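Local coordinates for protein soluble epoxide hydrolase (Bacillus megaterium, PDB 4INZ) that is a soluble epoxide hydrolase, a single-chain enzyme of the alpha/beta hydrolase fold with a mixed beta-sheet flanked by helices, at residues S51-H56 with S283-H288; H277-A282 with Q292-V297. The protein carries 1 engineered substitution. All blocks are in the same frame, centred on the assembly; numbering follows the deposited sequence.

Contact 1: residues S51-H56 with S283-H288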
loop_
_atom_site.group_PDB
_atom_site.type_symbol
_atom_site.label_atom_id
_atom_site.label_comp_id
_atom_site.label_asym_id
_atom_site.label_seq_id
_atom_site.Cartn_x
_atom_site.Cartn_y
_atom_site.Cartn_z
ATOM N N SER A 51 5.090 8.142 2.236
ATOM C CA SER A 51 5.353 7.815 3.635
ATOM C C SER A 51 4.496 8.607 4.625
ATOM O O SER A 51 4.127 8.097 5.691
ATOM C CB SER A 51 6.842 7.997 3.943
ATOM O OG SER A 51 7.273 9.292 3.542
ATOM N N HIS A 52 4.175 9.848 4.274
ATOM C CA HIS A 52 3.452 10.742 5.182
ATOM C C HIS A 52 2.071 10.200 5.577
ATOM O O HIS A 52 1.527 10.586 6.611
ATOM C CB HIS A 52 3.313 12.126 4.532
ATOM C CG HIS A 52 2.758 13.185 5.432
ATOM N ND1 HIS A 52 3.454 13.690 6.511
ATOM C CD2 HIS A 52 1.588 13.866 5.389
ATOM C CE1 HIS A 52 2.728 14.625 7.103
ATOM N NE2 HIS A 52 1.593 14.754 6.441
ATOM N N ILE A 53 1.496 9.311 4.769
ATOM C CA ILE A 53 0.152 8.825 5.093
ATOM C C ILE A 53 0.143 8.091 6.439
ATOM O O ILE A 53 -0.898 7.978 7.095
ATOM C CB ILE A 53 -0.459 7.942 3.978
ATOM C CG1 ILE A 53 -1.962 7.751 4.217
ATOM C CG2 ILE A 53 0.259 6.581 3.886
ATOM C CD1 ILE A 53 -2.685 7.198 3.015
ATOM N N TRP A 54 1.317 7.627 6.860
ATOM C CA TRP A 54 1.441 6.827 8.075
ATOM C C TRP A 54 1.773 7.645 9.319
ATOM O O TRP A 54 2.029 7.084 10.392
ATOM C CB TRP A 54 2.518 5.761 7.884
ATOM C CG TRP A 54 2.228 4.812 6.779
ATOM C CD1 TRP A 54 2.886 4.715 5.579
ATOM C CD2 TRP A 54 1.205 3.816 6.762
ATOM N NE1 TRP A 54 2.334 3.705 4.821
ATOM C CE2 TRP A 54 1.304 3.138 5.525
ATOM C CE3 TRP A 54 0.223 3.421 7.678
ATOM C CZ2 TRP A 54 0.447 2.091 5.176
ATOM C CZ3 TRP A 54 -0.625 2.371 7.332
ATOM C CH2 TRP A 54 -0.506 1.720 6.090
ATOM N N ARG A 55 1.763 8.967 9.179
ATOM C CA ARG A 55 2.217 9.858 10.249
ATOM C C ARG A 55 1.644 9.541 11.641
ATOM O O ARG A 55 2.358 9.633 12.647
ATOM C CB ARG A 55 1.923 11.316 9.875
ATOM C CG ARG A 55 0.440 11.617 9.653
ATOM C CD ARG A 55 0.266 12.879 8.806
ATOM N NE ARG A 55 -1.138 13.212 8.594
ATOM C CZ ARG A 55 -1.905 12.635 7.676
ATOM N NH1 ARG A 55 -1.400 11.691 6.883
ATOM N NH2 ARG A 55 -3.180 12.997 7.555
ATOM N N HIS A 56 0.360 9.191 11.709
ATOM C CA HIS A 56 -0.269 8.954 13.007
ATOM C C HIS A 56 0.186 7.648 13.647
ATOM O O HIS A 56 0.223 7.528 14.877
ATOM C CB HIS A 56 -1.791 8.977 12.889
ATOM C CG HIS A 56 -2.337 10.285 12.408
ATOM N ND1 HIS A 56 -2.251 11.445 13.149
ATOM C CD2 HIS A 56 -2.980 10.615 11.264
ATOM C CE1 HIS A 56 -2.816 12.435 12.478
ATOM N NE2 HIS A 56 -3.276 11.956 11.335
ATOM N N SER A 283 -13.256 5.339 4.603
ATOM C CA SER A 283 -13.207 4.983 3.201
ATOM C C SER A 283 -11.875 4.298 2.911
ATOM O O SER A 283 -11.458 3.409 3.648
ATOM C CB SER A 283 -13.395 6.235 2.339
ATOM O OG SER A 283 -13.537 5.904 0.967
ATOM N N HIS A 284 -11.198 4.729 1.856
ATOM C CA HIS A 284 -10.027 4.021 1.335
ATOM C C HIS A 284 -8.816 3.937 2.274
ATOM O O HIS A 284 -8.002 3.004 2.179
ATOM C CB HIS A 284 -9.583 4.670 0.017
ATOM C CG HIS A 284 -8.432 3.979 -0.642
ATOM N ND1 HIS A 284 -8.521 2.701 -1.148
ATOM C CD2 HIS A 284 -7.164 4.395 -0.886
ATOM C CE1 HIS A 284 -7.357 2.355 -1.672
ATOM N NE2 HIS A 284 -6.517 3.366 -1.530
ATOM N N ALA A 285 -8.672 4.918 3.154
ATOM C CA ALA A 285 -7.437 5.048 3.938
ATOM C C ALA A 285 -7.696 5.265 5.430
ATOM O O ALA A 285 -7.462 6.355 5.969
ATOM C CB ALA A 285 -6.578 6.167 3.382
ATOM N N PRO A 286 -8.163 4.212 6.111
ATOM C CA PRO A 286 -8.506 4.307 7.533
ATOM C C PRO A 286 -7.356 4.847 8.373
ATOM O O PRO A 286 -7.600 5.520 9.365
ATOM C CB PRO A 286 -8.773 2.853 7.926
ATOM C CG PRO A 286 -9.189 2.182 6.650
ATOM C CD PRO A 286 -8.361 2.855 5.575
ATOM N N GLN A 287 -6.122 4.549 7.990
ATOM C CA GLN A 287 -5.000 4.871 8.857
ATOM C C GLN A 287 -4.901 6.363 9.185
ATOM O O GLN A 287 -4.486 6.717 10.291
ATOM C CB GLN A 287 -3.674 4.302 8.319
ATOM C CG GLN A 287 -3.141 4.942 7.041
ATOM C CD GLN A 287 -3.659 4.274 5.782
ATOM O OE1 GLN A 287 -4.830 3.898 5.705
ATOM N NE2 GLN A 287 -2.779 4.110 4.787
ATOM N N HIS A 288 -5.270 7.239 8.246
ATOM C CA HIS A 288 -5.302 8.670 8.574
ATOM C C HIS A 288 -6.693 9.301 8.613
ATOM O O HIS A 288 -6.835 10.436 9.057
ATOM C CB HIS A 288 -4.280 9.525 7.783
ATOM C CG HIS A 288 -4.587 9.697 6.327
ATOM N ND1 HIS A 288 -3.908 10.604 5.537
ATOM C CD2 HIS A 288 -5.466 9.073 5.509
ATOM C CE1 HIS A 288 -4.358 10.534 4.299
ATOM N NE2 HIS A 288 -5.306 9.611 4.254
HETATM O O HOH W 1 -5.569 12.638 9.891
#

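Contact 2: residues H277-A282 with Q292-V297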
loop_
_atom_site.group_PDB
_atom_site.type_symbol
_atom_site.label_atom_id
_atom_site.label_comp_id
_atom_site.label_asym_id
_atom_site.label_seq_id
_atom_site.Cartn_x
_atom_site.Cartn_y
_atom_site.Cartn_z
ATOM N N HIS A 277 -11.059 -6.134 11.159
ATOM C CA HIS A 277 -11.787 -5.022 11.771
ATOM C C HIS A 277 -12.278 -4.119 10.660
ATOM O O HIS A 277 -11.479 -3.630 9.861
ATOM C CB HIS A 277 -10.875 -4.211 12.690
ATOM C CG HIS A 277 -11.599 -3.190 13.503
ATOM N ND1 HIS A 277 -11.845 -1.906 13.054
ATOM C CD2 HIS A 277 -12.139 -3.263 14.741
ATOM C CE1 HIS A 277 -12.495 -1.233 13.987
ATOM N NE2 HIS A 277 -12.690 -2.038 15.018
ATOM N N ARG A 278 -13.587 -3.892 10.605
ATOM C CA ARG A 278 -14.172 -3.070 9.552
ATOM C C ARG A 278 -14.685 -1.753 10.115
ATOM O O ARG A 278 -15.442 -1.745 11.079
ATOM C CB ARG A 278 -15.332 -3.813 8.894
ATOM C CG ARG A 278 -14.943 -5.080 8.162
ATOM C CD ARG A 278 -16.213 -5.785 7.702
ATOM N NE ARG A 278 -15.997 -6.657 6.558
ATOM C CZ ARG A 278 -16.734 -6.622 5.451
ATOM N NH1 ARG A 278 -16.469 -7.450 4.449
ATOM N NH2 ARG A 278 -17.740 -5.755 5.349
ATOM N N LEU A 279 -14.278 -0.642 9.507
ATOM C CA LEU A 279 -14.735 0.670 9.944
ATOM C C LEU A 279 -15.892 1.130 9.073
ATOM O O LEU A 279 -15.737 1.294 7.866
ATOM C CB LEU A 279 -13.599 1.694 9.864
ATOM C CG LEU A 279 -12.379 1.437 10.743
ATOM C CD1 LEU A 279 -11.406 0.480 10.076
ATOM C CD2 LEU A 279 -11.691 2.754 11.047
ATOM N N ALA A 280 -17.052 1.338 9.686
ATOM C CA ALA A 280 -18.221 1.784 8.944
ATOM C C ALA A 280 -18.062 3.209 8.413
ATOM O O ALA A 280 -18.607 3.551 7.364
ATOM C CB ALA A 280 -19.481 1.670 9.805
ATOM N N GLU A 281 -17.307 4.033 9.130
ATOM C CA GLU A 281 -17.212 5.452 8.794
ATOM C C GLU A 281 -15.871 5.849 8.176
ATOM O O GLU A 281 -15.485 7.020 8.208
ATOM C CB GLU A 281 -17.495 6.319 10.028
ATOM C CG GLU A 281 -18.816 6.009 10.722
ATOM C CD GLU A 281 -20.021 6.421 9.897
ATOM O OE1 GLU A 281 -19.825 7.031 8.822
ATOM O OE2 GLU A 281 -21.160 6.141 10.325
ATOM N N ALA A 282 -15.158 4.875 7.616
ATOM C CA ALA A 282 -13.929 5.186 6.896
ATOM C C ALA A 282 -13.978 4.657 5.479
ATOM O O ALA A 282 -14.634 3.650 5.192
ATOM C CB ALA A 282 -12.732 4.634 7.608
ATOM N N GLN A 292 -7.213 7.100 15.605
ATOM C CA GLN A 292 -7.324 6.584 16.965
ATOM C C GLN A 292 -7.938 5.184 16.974
ATOM O O GLN A 292 -7.422 4.271 17.627
ATOM C CB GLN A 292 -8.134 7.519 17.863
ATOM C CG GLN A 292 -8.242 6.990 19.280
ATOM C CD GLN A 292 -8.815 8.004 20.262
ATOM O OE1 GLN A 292 -8.768 9.215 20.030
ATOM N NE2 GLN A 292 -9.356 7.507 21.367
ATOM N N GLU A 293 -9.045 5.017 16.255
ATOM C CA GLU A 293 -9.677 3.699 16.145
ATOM C C GLU A 293 -8.692 2.669 15.575
ATOM O O GLU A 293 -8.569 1.544 16.077
ATOM C CB GLU A 293 -10.925 3.767 15.261
ATOM C CG GLU A 293 -11.630 2.430 15.163
ATOM C CD GLU A 293 -12.941 2.493 14.415
ATOM O OE1 GLU A 293 -13.373 3.609 14.052
ATOM O OE2 GLU A 293 -13.547 1.419 14.197
ATOM N N VAL A 294 -8.005 3.057 14.509
ATOM C CA VAL A 294 -7.023 2.185 13.872
ATOM C C VAL A 294 -5.892 1.813 14.831
ATOM O O VAL A 294 -5.519 0.634 14.962
ATOM C CB VAL A 294 -6.431 2.860 12.617
ATOM C CG1 VAL A 294 -5.155 2.153 12.175
ATOM C CG2 VAL A 294 -7.469 2.886 11.487
ATOM N N ASN A 295 -5.347 2.815 15.510
ATOM C CA ASN A 295 -4.218 2.576 16.406
ATOM C C ASN A 295 -4.581 1.611 17.523
ATOM O O ASN A 295 -3.778 0.758 17.909
ATOM C CB ASN A 295 -3.673 3.891 16.967
ATOM C CG ASN A 295 -2.892 4.681 15.926
ATOM O OD1 ASN A 295 -2.572 4.160 14.851
ATOM N ND2 ASN A 295 -2.567 5.937 16.246
ATOM N N ASN A 296 -5.801 1.725 18.032
ATOM C CA ASN A 296 -6.214 0.846 19.118
ATOM C C ASN A 296 -6.374 -0.600 18.655
ATOM O O ASN A 296 -6.091 -1.533 19.406
ATOM C CB ASN A 296 -7.485 1.361 19.793
ATOM C CG ASN A 296 -7.210 2.541 20.705
ATOM O OD1 ASN A 296 -6.075 2.745 21.142
ATOM N ND2 ASN A 296 -8.243 3.329 20.992
ATOM N N VAL A 297 -6.818 -0.775 17.414
ATOM C CA VAL A 297 -6.937 -2.111 16.832
ATOM C C VAL A 297 -5.550 -2.709 16.581
ATOM O O VAL A 297 -5.316 -3.898 16.836
ATOM C CB VAL A 297 -7.764 -2.098 15.524
ATOM C CG1 VAL A 297 -7.708 -3.467 14.835
ATOM C CG2 VAL A 297 -9.219 -1.713 15.828
#

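Contact 1: residues S51-H56 with S283-H288
The His288 imidazole carries Ile53 on one face: CG1 stands 3.6 Å from the ring centroid, 8° off the normal, a CH-pi contact over the middle of the ring. At the edge of the same ring the Arg55 guanidinium arrives end-on, its plane turned 80° from the imidazole, and both terminal nitrogens donate to one acceptor. Arg55 NH1 lies 3.0 Å from His288 ND1, close to the ring plane; Arg55 NH2, 3.2 Å from ND1, is tilted from it. Accepting at ND1 is consistent with a neutral His288 protonated at NE2. Arg55 NH1 also gives an N-H to His52 O at 3.1 Å, approaching above the carbonyl plane, which fixes the guanidinium further. One face of the Trp54 indole takes Gln287, whose chain, bent at chi2 (-89°), lays its NE2 3.5 Å from Trp54 CH2; Ile53 CG2 shares that face. At the edge of the His56 ring sits His288 CB, and a water bridges His56 NE2 and His288 O. The contact joins the start of helix 55-61 to short helix 286-289, just beyond His284, whose ND1 is hydrogen-bonded to Asp256, an arrangement consistent with the histidine-acid pair of the alpha/beta hydrolase fold.

Contact 2: residues H277-A282 with Q292-V297
Strand 274-279, the last of the sheet, and helix 291-303 form the closing beta-alpha unit of the alpha/beta hydrolase fold. The axes of the short segments 277-279 and 292-297 run antiparallel, 177° apart, and approach to 10.5 Å, so the helix returns along the strand and side chains of both fill the gap. His277 leaves the strand with CG anti to the backbone N (chi1 -171°), which swings its ring toward the helix. His277 CB meets Val297 CG1 at 3.9 Å. His277 CG then passes under the other methyl, Val297 CG2, at 3.6 Å. Farther out, ND1, CD2 and NE2 of His277 all stay beneath the same methyl, which stands over the ring centre, 10° off the normal, as a CH-pi contact. Leu279 CD1 borders the ring edge. Glu293, one turn before Val297 and extended beyond CG, reaches tip to tip with Leu279, its carboxylate resting on the branched end of that leucine. Beside it in the sheet, backbone hydrogen bonds of His277 and Leu279 with Trp252 tie the strand to strand 248-253, and a type I beta turn from Leu279 to Ala282 leads the chain out of the strand. Deeper, Leu279 CD2 touches Val294 CG2 at 4.2 Å, and the same CD2 lies 3.5 Å from Glu293 OE1.

How the contacts relate
Contact 1 is buried, its centre about 10 Å from the centre of the chain, whereas contact 2 is only partly buried, about 17 Å out at edge strand 274-279. Both include a methyl or methylene over a histidine ring. The chemistry differs otherwise: contact 1 adds a two-nitrogen arginine grip and a bridging water, while contact 2 relies on apolar groups and a carboxylate beside a leucine. Their segments alternate along the chain, and strand 274-279, helix 286-289 and helix 291-303 succeed one another. Helix 55-61 also meets helix 291-303: Asn295 ND2 hydrogen-bonds weakly to His56 O. The two contacts touch where Val294 CG2 lies 3.4 Å from Pro286 O, and Leu279 also packs on Pro286.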